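Local coordinates for protein putative O-Methyltransferase (Corynebacterium glutamicum, PDB 3DR5) that probably transfers a methyl group from S-adenosyl-L-methionine to a hydroxyl oxygen of an acceptor that remains to be identified, at residues Phe32-Pro37 with Gln94-Ala99; Val70-Leu75 with Ala104-Ser109; Arg112-Arg117 with Ser123-Asp128; Ala144-Ala149 with Leu159-Ala164; Asp167-Asp172 with Arg178-Ala183. All blocks are in the same frame, centred on the assembly; numbering follows the deposited sequence.

Contact 1: Phe32-Pro37 with Gln94-Ala99; sequences FGLPAP and QRQAKA
Gln96 reaches out from helix 91-103 and meets Phe32 and Leu34, which lie just past the end of helix 20-31. That end is a Schellman motif. Gly33 is its C-prime residue and has a positive phi of 64°. The two contacting loop residues therefore flank the turning point in the sequence. Helix 91-103 itself belongs to the Rossmann-like fold expected of this methyltransferase family.

The first kind of interaction is amide against aromatic ring. Gln96 NE2 sits over the centre of one face of the Phe32 ring, 3.4 Å above its plane. The ring atom nearest to it is Phe32 CE1, at 3.5 Å from Gln96 NE2. The amide plane is tilted by 32° from the ring plane, so the nitrogen leads and the two groups do not lie flat on each other. Each side chain reaches toward the other across the interface. Gln96 is extended beyond CG (chi2 161°), and this carries its amide well clear of its own helix. The partly positive NH2 group probably suits the electron-rich ring face.

The second kind is van der Waals packing. Leu34 uses one methyl branch here, and its side chain also rests on Pro65. On the strand side, Ala97 packs on Phe113, so helix 91-103 touches the sheet as well as this loop. The interface is small, 120 Å² in all, and lies at the surface. No hydrogen bond crosses it. The amide oxygen of Gln96 meets the leucine branch: Leu34 CD1 lies 3.6 Å from Gln96 OE1.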
# COMPACT_ATOMS: atom_id res chain seq x y z
N PHE A 32 -11.88 -17.74 -18.15
CA PHE A 32 -12.84 -16.85 -18.81
C PHE A 32 -12.20 -15.61 -19.42
O PHE A 32 -12.90 -14.71 -19.89
CB PHE A 32 -13.94 -16.44 -17.82
CG PHE A 32 -14.91 -17.54 -17.49
CD1 PHE A 32 -16.07 -17.72 -18.25
CD2 PHE A 32 -14.66 -18.40 -16.42
CE1 PHE A 32 -16.97 -18.74 -17.94
CE2 PHE A 32 -15.55 -19.43 -16.11
CZ PHE A 32 -16.71 -19.59 -16.87
N GLY A 33 -10.87 -15.57 -19.40
CA GLY A 33 -10.13 -14.44 -19.96
C GLY A 33 -10.34 -13.11 -19.27
O GLY A 33 -10.25 -12.05 -19.90
N LEU A 34 -10.61 -13.15 -17.97
CA LEU A 34 -10.85 -11.93 -17.20
C LEU A 34 -9.58 -11.28 -16.66
O LEU A 34 -8.62 -11.97 -16.33
CB LEU A 34 -11.78 -12.23 -16.02
CG LEU A 34 -13.07 -13.01 -16.31
CD1 LEU A 34 -13.76 -13.40 -15.01
CD2 LEU A 34 -13.98 -12.17 -17.17
N PRO A 35 -9.57 -9.94 -16.56
CA PRO A 35 -8.41 -9.18 -16.05
C PRO A 35 -8.27 -9.50 -14.57
O PRO A 35 -9.13 -9.15 -13.76
CB PRO A 35 -8.81 -7.72 -16.27
CG PRO A 35 -10.02 -7.77 -17.19
CD PRO A 35 -10.70 -9.05 -16.86
N ALA A 36 -7.16 -10.15 -14.20
CA ALA A 36 -6.93 -10.54 -12.81
C ALA A 36 -5.61 -10.03 -12.23
O ALA A 36 -4.54 -10.47 -12.65
CB ALA A 36 -6.98 -12.05 -12.69
N PRO A 37 -5.68 -9.12 -11.25
CA PRO A 37 -4.48 -8.57 -10.61
C PRO A 37 -3.62 -9.72 -10.10
O PRO A 37 -4.15 -10.70 -9.58
CB PRO A 37 -5.04 -7.73 -9.46
CG PRO A 37 -6.40 -7.36 -9.92
CD PRO A 37 -6.91 -8.60 -10.62
N GLN A 94 -21.72 -12.55 -11.85
CA GLN A 94 -22.36 -12.55 -10.53
C GLN A 94 -22.36 -13.98 -9.99
O GLN A 94 -22.12 -14.21 -8.80
CB GLN A 94 -23.80 -12.02 -10.62
CG GLN A 94 -24.64 -12.34 -9.39
CD GLN A 94 -25.89 -11.50 -9.30
OE1 GLN A 94 -26.74 -11.52 -10.20
NE2 GLN A 94 -26.02 -10.75 -8.21
N ARG A 95 -22.64 -14.94 -10.87
CA ARG A 95 -22.64 -16.35 -10.48
C ARG A 95 -21.21 -16.76 -10.15
O ARG A 95 -20.97 -17.47 -9.17
CB ARG A 95 -23.16 -17.24 -11.61
CG ARG A 95 -24.64 -17.56 -11.52
CD ARG A 95 -24.97 -18.87 -12.24
NE ARG A 95 -25.29 -19.95 -11.31
CZ ARG A 95 -25.22 -21.24 -11.61
NH1 ARG A 95 -24.84 -21.63 -12.82
NH2 ARG A 95 -25.54 -22.16 -10.70
N GLN A 96 -20.26 -16.31 -10.96
CA GLN A 96 -18.85 -16.63 -10.77
C GLN A 96 -18.33 -16.14 -9.41
O GLN A 96 -17.61 -16.87 -8.72
CB GLN A 96 -18.00 -16.02 -11.91
CG GLN A 96 -18.05 -16.82 -13.22
CD GLN A 96 -17.61 -16.03 -14.46
OE1 GLN A 96 -16.82 -15.09 -14.36
NE2 GLN A 96 -18.13 -16.42 -15.63
N ALA A 97 -18.72 -14.93 -9.03
CA ALA A 97 -18.28 -14.34 -7.76
C ALA A 97 -18.93 -14.97 -6.53
O ALA A 97 -18.24 -15.40 -5.62
CB ALA A 97 -18.54 -12.83 -7.78
N LYS A 98 -20.26 -15.00 -6.51
CA LYS A 98 -20.99 -15.58 -5.38
C LYS A 98 -20.57 -17.03 -5.11
O LYS A 98 -20.56 -17.48 -3.96
CB LYS A 98 -22.50 -15.51 -5.64
CG LYS A 98 -23.09 -14.10 -5.53
CD LYS A 98 -24.52 -14.07 -6.06
CE LYS A 98 -25.50 -13.46 -5.07
NZ LYS A 98 -25.82 -12.04 -5.38
N ALA A 99 -20.22 -17.75 -6.18
CA ALA A 99 -19.78 -19.13 -6.05
C ALA A 99 -18.44 -19.15 -5.28
O ALA A 99 -18.30 -19.84 -4.27
CB ALA A 99 -19.59 -19.75 -7.43

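Contact 2: Val70-Leu75 with Ala104-Ser109; sequences VGLYIL and AGYSPS
Tyr106 lays its ring against Leu72 and Leu75 of helix 67-77. Leu75 CD1 stands over the middle of one ring face, 4.0 Å from the centroid of the Tyr106 ring and only 3° off its normal. This is a CH-pi contact. The side chains of Leu75 and Tyr106 lie alongside each other and point opposite ways. Leu75 CB is near the phenol end, 3.5 Å from Tyr106 CZ. Leu72 approaches the ring obliquely, with its CD2 methyl 3.8 Å from Tyr106 CE2. The same methyl packs on Ala104, at 3.7 Å between Leu72 CD2 and Ala104 CB.

A water joins the polar ends. It donates to Leu72 O at 2.6 Å and lies in the ring plane at the edge, 2.6 Å from Tyr106 OH. The backbone carbonyl and the phenol thus share one bridge at this mostly buried site.

Both segments belong to the repeated beta-alpha pattern of the Rossmann-like fold. Helix 67-77 follows strand 59-63, and loop 104-109 links helix 91-103 to strand 111-114. Tyr106 has CG beside its backbone N (chi1 -70°), which sends the ring from the loop toward the helix. Further out, helix 20-31 also packs here, with Ala25 on Leu72 and Ala21 on Ala104. His218 of the second subunit, part of the C-terminal His tag, packs on Tyr106.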
# COMPACT_ATOMS: atom_id res chain seq x y z
N VAL A 70 -10.49 -10.62 -6.67
CA VAL A 70 -10.26 -9.36 -5.96
C VAL A 70 -10.92 -9.33 -4.58
O VAL A 70 -10.29 -8.96 -3.59
CB VAL A 70 -10.77 -8.17 -6.81
CG1 VAL A 70 -10.78 -6.88 -5.97
CG2 VAL A 70 -9.89 -7.99 -8.03
N GLY A 71 -12.20 -9.71 -4.55
CA GLY A 71 -12.98 -9.72 -3.32
C GLY A 71 -12.42 -10.57 -2.20
O GLY A 71 -12.57 -10.24 -1.02
N LEU A 72 -11.81 -11.69 -2.58
CA LEU A 72 -11.23 -12.59 -1.60
C LEU A 72 -10.04 -11.93 -0.90
O LEU A 72 -9.83 -12.13 0.30
CB LEU A 72 -10.80 -13.91 -2.27
CG LEU A 72 -11.95 -14.86 -2.63
CD1 LEU A 72 -11.42 -16.04 -3.44
CD2 LEU A 72 -12.63 -15.37 -1.35
N TYR A 73 -9.27 -11.15 -1.64
CA TYR A 73 -8.11 -10.46 -1.06
C TYR A 73 -8.59 -9.37 -0.11
O TYR A 73 -8.02 -9.17 0.95
CB TYR A 73 -7.27 -9.83 -2.16
CG TYR A 73 -6.41 -10.80 -2.90
CD1 TYR A 73 -5.32 -11.41 -2.27
CD2 TYR A 73 -6.65 -11.09 -4.25
CE1 TYR A 73 -4.49 -12.28 -2.96
CE2 TYR A 73 -5.82 -11.96 -4.95
CZ TYR A 73 -4.74 -12.54 -4.31
OH TYR A 73 -3.91 -13.36 -5.02
N ILE A 74 -9.64 -8.68 -0.52
CA ILE A 74 -10.22 -7.61 0.28
C ILE A 74 -10.88 -8.16 1.54
O ILE A 74 -10.67 -7.64 2.64
CB ILE A 74 -11.24 -6.79 -0.57
CG1 ILE A 74 -10.49 -5.98 -1.63
CG2 ILE A 74 -12.07 -5.88 0.33
CD1 ILE A 74 -11.39 -5.10 -2.49
N LEU A 75 -11.66 -9.23 1.40
CA LEU A 75 -12.34 -9.85 2.54
C LEU A 75 -11.37 -10.36 3.60
O LEU A 75 -11.70 -10.39 4.78
CB LEU A 75 -13.27 -10.98 2.05
CG LEU A 75 -14.53 -10.47 1.35
CD1 LEU A 75 -15.25 -11.61 0.63
CD2 LEU A 75 -15.45 -9.81 2.39
N ALA A 104 -15.23 -20.37 -0.61
CA ALA A 104 -14.37 -19.91 0.47
C ALA A 104 -15.43 -19.96 1.62
O ALA A 104 -16.64 -20.01 1.36
CB ALA A 104 -13.93 -18.48 0.22
N GLY A 105 -15.01 -19.88 2.87
CA GLY A 105 -15.99 -20.00 3.94
C GLY A 105 -16.84 -18.81 4.28
O GLY A 105 -17.35 -18.71 5.40
N TYR A 106 -17.07 -17.97 3.29
CA TYR A 106 -17.81 -16.74 3.51
C TYR A 106 -19.32 -16.70 3.53
O TYR A 106 -19.97 -17.23 2.64
CB TYR A 106 -17.30 -15.66 2.55
CG TYR A 106 -15.89 -15.15 2.84
CD1 TYR A 106 -15.64 -14.31 3.93
CD2 TYR A 106 -14.82 -15.50 2.02
CE1 TYR A 106 -14.35 -13.84 4.20
CE2 TYR A 106 -13.52 -15.05 2.29
CZ TYR A 106 -13.30 -14.22 3.37
OH TYR A 106 -12.03 -13.77 3.63
N SER A 107 -19.86 -16.04 4.55
CA SER A 107 -21.30 -15.89 4.70
C SER A 107 -21.84 -14.93 3.64
O SER A 107 -21.16 -13.99 3.23
CB SER A 107 -21.62 -15.35 6.10
OG SER A 107 -22.98 -14.95 6.20
N PRO A 108 -23.07 -15.16 3.17
CA PRO A 108 -23.71 -14.32 2.15
C PRO A 108 -23.94 -12.89 2.64
O PRO A 108 -24.09 -11.96 1.85
CB PRO A 108 -25.03 -15.04 1.86
CG PRO A 108 -24.77 -16.45 2.28
CD PRO A 108 -23.92 -16.32 3.51
N SER A 109 -24.00 -12.73 3.95
CA SER A 109 -24.23 -11.44 4.59
C SER A 109 -23.05 -10.47 4.48
O SER A 109 -23.20 -9.27 4.70
CB SER A 109 -24.57 -11.65 6.06
OG SER A 109 -23.77 -12.69 6.60
O HOH W 1 -10.57 -14.34 1.53

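Contact 3: Arg112-Arg117 with Ser123-Asp128; sequences RFLLSR and SRLAND
Arg112 and Leu114 project from strand 111-114 toward Leu125, across a backbone gap whose nearest alpha carbons, Leu114 CA and Arg124 CA, are 10.7 Å apart. The strand is the outermost one on its side of the Rossmann-like sheet. After it the chain makes an inverse gamma turn centred on Leu115, and then enters the short helix 118-121. Loop 123-128 comes back from that helix on the way to strand 130-135.

Leu125 does the bridging with a single methyl, CD2. One of its neighbours is apolar: Leu114 CD1 lies 3.9 Å from Leu125 CD2. The two leucines overlap side by side, each aimed toward the other's backbone.

The other neighbour is charged. The Arg112 chain starts with CG opposite its backbone N and is bent at chi2 and chi3. This brings NH1 beside the same methyl, which lies oblique to the guanidinium. Weak hydrogen bonds from NH1 to Thr85 OG1 and Tyr130 OH help to place the group.

Leu125 also packs on Leu152 of helix 142-152, and Leu114 on Val121 of helix 118-121. The contact is a small surface one of 92 Å², without hydrogen bonds between the segments. The charged end makes the other approach to the leucine methyl, at 3.8 Å between Arg112 NH1 and Leu125 CD2.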
# COMPACT_ATOMS: atom_id res chain seq x y z
N ARG A 112 -22.32 -8.34 -1.28
CA ARG A 112 -23.48 -7.79 -1.95
C ARG A 112 -23.11 -7.61 -3.42
O ARG A 112 -22.12 -6.95 -3.74
CB ARG A 112 -23.82 -6.44 -1.30
CG ARG A 112 -24.83 -5.60 -2.02
CD ARG A 112 -24.45 -4.13 -1.88
NE ARG A 112 -25.56 -3.31 -1.42
CZ ARG A 112 -25.47 -2.02 -1.13
NH1 ARG A 112 -24.31 -1.38 -1.25
NH2 ARG A 112 -26.54 -1.36 -0.73
N PHE A 113 -23.90 -8.19 -4.32
CA PHE A 113 -23.60 -8.04 -5.74
C PHE A 113 -24.63 -7.18 -6.45
O PHE A 113 -25.84 -7.42 -6.38
CB PHE A 113 -23.51 -9.41 -6.43
CG PHE A 113 -22.64 -9.40 -7.67
CD1 PHE A 113 -21.37 -9.99 -7.65
CD2 PHE A 113 -23.06 -8.78 -8.83
CE1 PHE A 113 -20.53 -9.93 -8.77
CE2 PHE A 113 -22.24 -8.72 -9.96
CZ PHE A 113 -20.97 -9.30 -9.93
N LEU A 114 -24.16 -6.14 -7.14
CA LEU A 114 -25.06 -5.27 -7.88
C LEU A 114 -24.85 -5.51 -9.38
O LEU A 114 -23.85 -5.09 -9.97
CB LEU A 114 -24.79 -3.79 -7.54
CG LEU A 114 -24.71 -3.41 -6.05
CD1 LEU A 114 -24.45 -1.92 -5.90
CD2 LEU A 114 -26.02 -3.79 -5.36
N LEU A 115 -25.82 -6.21 -9.99
CA LEU A 115 -25.80 -6.52 -11.42
C LEU A 115 -26.09 -5.23 -12.19
O LEU A 115 -27.22 -4.99 -12.62
CB LEU A 115 -26.89 -7.53 -11.76
CG LEU A 115 -26.58 -8.92 -12.33
CD1 LEU A 115 -27.77 -9.34 -13.20
CD2 LEU A 115 -25.30 -8.92 -13.17
N SER A 116 -25.07 -4.40 -12.38
CA SER A 116 -25.24 -3.12 -13.05
C SER A 116 -23.95 -2.64 -13.69
O SER A 116 -22.87 -3.20 -13.45
CB SER A 116 -25.67 -2.05 -12.05
OG SER A 116 -25.99 -2.59 -10.78
N ARG A 117 -24.06 -1.58 -14.49
CA ARG A 117 -22.89 -0.98 -15.08
C ARG A 117 -22.45 -0.08 -13.93
O ARG A 117 -23.27 0.63 -13.31
CB ARG A 117 -23.28 -0.17 -16.33
CG ARG A 117 -24.05 -1.01 -17.32
CD ARG A 117 -24.65 -0.16 -18.41
NE ARG A 117 -23.63 0.54 -19.18
CZ ARG A 117 -23.86 1.19 -20.31
NH1 ARG A 117 -25.09 1.24 -20.82
NH2 ARG A 117 -22.87 1.80 -20.95
N SER A 123 -24.45 6.03 -8.63
CA SER A 123 -25.32 7.18 -8.41
C SER A 123 -26.33 6.82 -7.31
O SER A 123 -26.95 7.69 -6.71
CB SER A 123 -26.08 7.50 -9.69
OG SER A 123 -26.72 8.76 -9.61
N ARG A 124 -26.48 5.52 -7.06
CA ARG A 124 -27.44 5.00 -6.09
C ARG A 124 -26.88 4.56 -4.74
O ARG A 124 -27.59 3.95 -3.94
CB ARG A 124 -28.18 3.83 -6.72
CG ARG A 124 -29.39 4.18 -7.58
CD ARG A 124 -29.04 4.95 -8.83
NE ARG A 124 -30.13 4.88 -9.80
CZ ARG A 124 -30.42 5.83 -10.68
NH1 ARG A 124 -29.70 6.94 -10.74
NH2 ARG A 124 -31.45 5.68 -11.51
N LEU A 125 -25.61 4.86 -4.50
CA LEU A 125 -24.98 4.47 -3.25
C LEU A 125 -24.80 5.69 -2.35
O LEU A 125 -24.79 6.82 -2.82
CB LEU A 125 -23.63 3.79 -3.55
CG LEU A 125 -23.68 2.55 -4.47
CD1 LEU A 125 -22.26 2.16 -4.86
CD2 LEU A 125 -24.39 1.39 -3.78
N ALA A 126 -24.65 5.45 -1.06
CA ALA A 126 -24.51 6.53 -0.10
C ALA A 126 -23.14 7.19 -0.08
O ALA A 126 -22.11 6.52 -0.02
CB ALA A 126 -24.87 6.02 1.31
N ASN A 127 -23.13 8.52 -0.14
CA ASN A 127 -21.90 9.29 -0.10
C ASN A 127 -21.17 9.15 1.24
O ASN A 127 -21.80 8.94 2.28
CB ASN A 127 -22.18 10.78 -0.31
CG ASN A 127 -22.44 11.15 -1.75
OD1 ASN A 127 -21.96 10.49 -2.67
ND2 ASN A 127 -23.20 12.23 -1.96
N ASP A 128 -19.84 9.24 1.21
CA ASP A 128 -19.04 9.19 2.43
C ASP A 128 -19.28 7.94 3.28
O ASP A 128 -19.32 8.02 4.51
CB ASP A 128 -19.37 10.45 3.25
CG ASP A 128 -18.36 10.72 4.37
OD1 ASP A 128 -17.14 10.59 4.11
OD2 ASP A 128 -18.78 11.08 5.49

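Contact 4: Ala144-Ala149 with Leu159-Ala164; sequences ALVDAA and LVLADA
Leu145, Val146 and Ala149 of helix 142-152 interlock with Leu159 and Leu161 of strand 157-161. Leu145 and Leu161 run antiparallel, one beside the other, and meet methyl to methyl, with Leu145 CD2 3.9 Å from Leu161 CD2. Val146 stands roughly perpendicular to the two strand leucines. Its CG2 branch touches both, 4.1 Å from Leu161 CD1 and 4.2 Å from Leu159 CD2. Leu159 divides its branches: CD2 goes to Val146, while CD1 packs on the next helical turn, 3.8 Å from Ala149 CB. With CG opposite the backbone N (chi1 170°), both of its methyls are carried to the helix. The five residues are buried and wholly apolar where they touch.

The axes of the short segments 144-149 and 159-161 run nearly antiparallel, at 166°, and come within 10.3 Å. This is the helix-on-sheet packing of a beta-alpha-beta crossover, since helix 142-152 connects the parallel strands 130-135 and 157-161 of the Rossmann-like sheet. Strand 157-161 also bonds to the antiparallel strand 207-212. Helix 178-190 closes in beside the cluster, with Ile190 on Val146 and Leu161.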
# COMPACT_ATOMS: atom_id res chain seq x y z
N ALA A 144 -14.37 9.17 -15.13
CA ALA A 144 -15.75 9.06 -14.68
C ALA A 144 -15.82 8.23 -13.40
O ALA A 144 -16.63 8.51 -12.51
CB ALA A 144 -16.62 8.43 -15.78
N LEU A 145 -14.98 7.21 -13.31
CA LEU A 145 -14.98 6.36 -12.12
C LEU A 145 -14.49 7.17 -10.91
O LEU A 145 -15.02 7.01 -9.81
CB LEU A 145 -14.10 5.11 -12.35
CG LEU A 145 -14.17 4.08 -11.20
CD1 LEU A 145 -15.62 3.60 -11.04
CD2 LEU A 145 -13.24 2.91 -11.49
N VAL A 146 -13.49 8.03 -11.11
CA VAL A 146 -12.95 8.87 -10.04
C VAL A 146 -14.01 9.84 -9.53
O VAL A 146 -14.19 10.03 -8.32
CB VAL A 146 -11.75 9.70 -10.53
CG1 VAL A 146 -11.22 10.58 -9.42
CG2 VAL A 146 -10.65 8.78 -11.05
N ASP A 147 -14.72 10.46 -10.47
CA ASP A 147 -15.78 11.41 -10.13
C ASP A 147 -16.92 10.70 -9.43
O ASP A 147 -17.55 11.26 -8.54
CB ASP A 147 -16.30 12.11 -11.39
CG ASP A 147 -15.24 12.94 -12.07
OD1 ASP A 147 -14.44 13.58 -11.36
OD2 ASP A 147 -15.20 12.95 -13.32
N ALA A 148 -17.18 9.46 -9.84
CA ALA A 148 -18.25 8.67 -9.24
C ALA A 148 -17.86 8.14 -7.87
O ALA A 148 -18.64 8.16 -6.92
CB ALA A 148 -18.63 7.52 -10.16
N ALA A 149 -16.63 7.64 -7.76
CA ALA A 149 -16.16 7.06 -6.52
C ALA A 149 -15.80 8.06 -5.42
O ALA A 149 -16.08 7.82 -4.24
CB ALA A 149 -14.97 6.13 -6.80
N LEU A 159 -9.03 4.85 -3.23
CA LEU A 159 -9.56 4.43 -4.51
C LEU A 159 -8.34 3.78 -5.20
O LEU A 159 -7.29 4.41 -5.35
CB LEU A 159 -10.03 5.64 -5.34
CG LEU A 159 -10.40 5.36 -6.81
CD1 LEU A 159 -11.57 4.38 -6.89
CD2 LEU A 159 -10.76 6.69 -7.46
N VAL A 160 -8.48 2.52 -5.60
CA VAL A 160 -7.41 1.78 -6.26
C VAL A 160 -7.77 1.51 -7.72
O VAL A 160 -8.74 0.80 -8.01
CB VAL A 160 -7.13 0.45 -5.53
CG1 VAL A 160 -5.97 -0.26 -6.20
CG2 VAL A 160 -6.80 0.73 -4.07
N LEU A 161 -6.98 2.07 -8.64
CA LEU A 161 -7.23 1.92 -10.08
C LEU A 161 -6.20 1.04 -10.77
O LEU A 161 -5.06 1.44 -10.99
CB LEU A 161 -7.26 3.30 -10.74
CG LEU A 161 -8.23 4.31 -10.09
CD1 LEU A 161 -8.03 5.70 -10.68
CD2 LEU A 161 -9.67 3.84 -10.29
N ALA A 162 -6.61 -0.18 -11.11
CA ALA A 162 -5.74 -1.14 -11.77
C ALA A 162 -5.35 -0.75 -13.20
O ALA A 162 -6.14 -0.15 -13.93
CB ALA A 162 -6.40 -2.51 -11.79
N ASP A 163 -4.11 -1.10 -13.58
CA ASP A 163 -3.57 -0.86 -14.91
C ASP A 163 -3.81 0.54 -15.48
O ASP A 163 -3.85 0.72 -16.69
CB ASP A 163 -4.14 -1.88 -15.90
CG ASP A 163 -4.02 -3.30 -15.40
OD1 ASP A 163 -2.98 -3.63 -14.80
OD2 ASP A 163 -4.96 -4.10 -15.62
N ALA A 164 -3.96 1.53 -14.60
CA ALA A 164 -4.25 2.89 -15.02
C ALA A 164 -3.13 3.67 -15.69
O ALA A 164 -3.37 4.75 -16.25
CB ALA A 164 -4.77 3.68 -13.83

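Contact 5: Asp167-Asp172 with Arg178-Ala183; sequences DGTIAD and RDTQAA
Thr180 OG1 is flanked by two methyl groups from the loop before its helix. Thr169 CG2 lies 3.4 Å away from Thr180 OG1, and Ile170 CG2 lies 3.5 Å from the same oxygen. Neither is a polar partner, and no hydrogen bond links the two segments. The threonine hydroxyl is set opposite its backbone N (chi1 -156°), which turns it to the loop.

Ile170 carries most of the rest. Its CG2 branch also touches the helix backbone, 3.5 Å from Thr180 O, and reaches the next turn, 4.1 Å from Ala183 CB. Ile170 and Thr180 pass flank to flank, their side chains heading opposite ways. Thr169 meets Thr180 at a slant.

Loop 167-172 follows strand 157-161, and helix 178-190 is the next helix of the Rossmann-like fold. The chain thus folds back on the first turns of that helix, with Ile170 CA and Thr180 CA 5.8 Å apart. At its far end, Asp172 OD1 bonds to Thr174 OG1 in the connecting residues. The loop also lies at the subunit interface: Tyr11 of the second subunit packs on Ile170 and Ala171.

The loop offers mainly methyl groups, two of them to oxygens of Thr180. The buried hydroxyl of Thr180 thus faces methyls that cannot bond to it. The model holds no hydrogen-bonding partner for Thr180 OG1, which probably costs some stability.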
# COMPACT_ATOMS: atom_id res chain seq x y z
N ASP A 167 1.48 0.56 -18.32
CA ASP A 167 2.90 0.22 -18.35
C ASP A 167 3.83 1.40 -18.59
O ASP A 167 4.99 1.22 -18.99
CB ASP A 167 3.12 -0.84 -19.43
CG ASP A 167 2.59 -2.20 -19.02
OD1 ASP A 167 2.97 -2.68 -17.94
OD2 ASP A 167 1.80 -2.80 -19.79
N GLY A 168 3.33 2.61 -18.35
CA GLY A 168 4.13 3.80 -18.57
C GLY A 168 3.93 4.33 -19.98
O GLY A 168 4.40 5.41 -20.33
N THR A 169 3.24 3.54 -20.80
CA THR A 169 2.95 3.89 -22.19
C THR A 169 2.67 5.38 -22.38
O THR A 169 3.08 5.96 -23.39
CB THR A 169 1.73 3.09 -22.72
OG1 THR A 169 2.15 1.80 -23.16
CG2 THR A 169 1.04 3.83 -23.87
N ILE A 170 1.98 5.99 -21.42
CA ILE A 170 1.64 7.40 -21.54
C ILE A 170 2.86 8.33 -21.58
O ILE A 170 3.98 7.89 -21.33
CB ILE A 170 0.60 7.82 -20.45
CG1 ILE A 170 1.09 7.44 -19.06
CG2 ILE A 170 -0.74 7.13 -20.73
CD1 ILE A 170 0.05 7.67 -17.98
N ALA A 171 2.63 9.60 -21.89
CA ALA A 171 3.70 10.59 -22.06
C ALA A 171 4.67 10.04 -23.11
O ALA A 171 5.85 9.81 -22.83
CB ALA A 171 4.44 10.84 -20.76
N ASP A 172 4.17 9.82 -24.32
CA ASP A 172 4.98 9.29 -25.42
C ASP A 172 4.44 9.82 -26.74
O ASP A 172 3.34 9.47 -27.16
CB ASP A 172 4.92 7.76 -25.40
CG ASP A 172 6.12 7.11 -26.05
OD1 ASP A 172 6.66 7.67 -27.02
OD2 ASP A 172 6.52 6.02 -25.59
N ARG A 178 -6.73 6.38 -28.64
CA ARG A 178 -7.93 6.81 -27.94
C ARG A 178 -7.68 6.57 -26.45
O ARG A 178 -7.91 7.44 -25.61
CB ARG A 178 -9.13 5.98 -28.40
N ASP A 179 -7.21 5.37 -26.12
CA ASP A 179 -6.97 4.97 -24.74
C ASP A 179 -5.85 5.68 -24.00
O ASP A 179 -6.07 6.23 -22.91
CB ASP A 179 -6.78 3.44 -24.67
CG ASP A 179 -8.10 2.68 -24.82
OD1 ASP A 179 -9.18 3.32 -24.69
OD2 ASP A 179 -8.06 1.45 -25.05
N THR A 180 -4.67 5.67 -24.59
CA THR A 180 -3.52 6.32 -23.98
C THR A 180 -3.86 7.77 -23.61
O THR A 180 -3.46 8.26 -22.55
CB THR A 180 -2.30 6.30 -24.94
OG1 THR A 180 -1.10 6.40 -24.18
CG2 THR A 180 -2.36 7.47 -25.92
N GLN A 181 -4.60 8.43 -24.49
CA GLN A 181 -4.99 9.83 -24.28
C GLN A 181 -5.98 9.98 -23.13
O GLN A 181 -5.96 10.99 -22.42
CB GLN A 181 -5.61 10.39 -25.57
CG GLN A 181 -5.88 11.88 -25.55
CD GLN A 181 -6.33 12.39 -26.91
OE1 GLN A 181 -6.05 11.77 -27.94
NE2 GLN A 181 -7.00 13.54 -26.92
N ALA A 182 -6.84 8.98 -22.95
CA ALA A 182 -7.82 9.00 -21.87
C ALA A 182 -7.10 8.68 -20.56
O ALA A 182 -7.35 9.34 -19.54
CB ALA A 182 -8.93 7.97 -22.14
N ALA A 183 -6.21 7.69 -20.58
CA ALA A 183 -5.44 7.32 -19.40
C ALA A 183 -4.57 8.53 -18.99
O ALA A 183 -4.43 8.83 -17.80
CB ALA A 183 -4.57 6.10 -19.70

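Overall arrangement
The five contacts are spread over the Rossmann-like fold. Contacts 1 and 2 cross along the chain; the others come in series. Contact 1 touches contact 2 through Pro37 and Val70, and touches contact 3 where helix 91-103 packs on strand 111-114. Contacts 3 and 4 reach the same sheet, with centres about 15 Å apart. Contact 4 touches contact 5 through Ala164 and Ala183, as strand 157-161 leads on to helix 178-190. Contacts 2 and 5 lie about 34 Å apart, centre to centre, on opposite sides of the chain's centre. The loop of contact 5 packs on the second subunit through several residues. Contact 2 meets that subunit through a tag histidine on Tyr106.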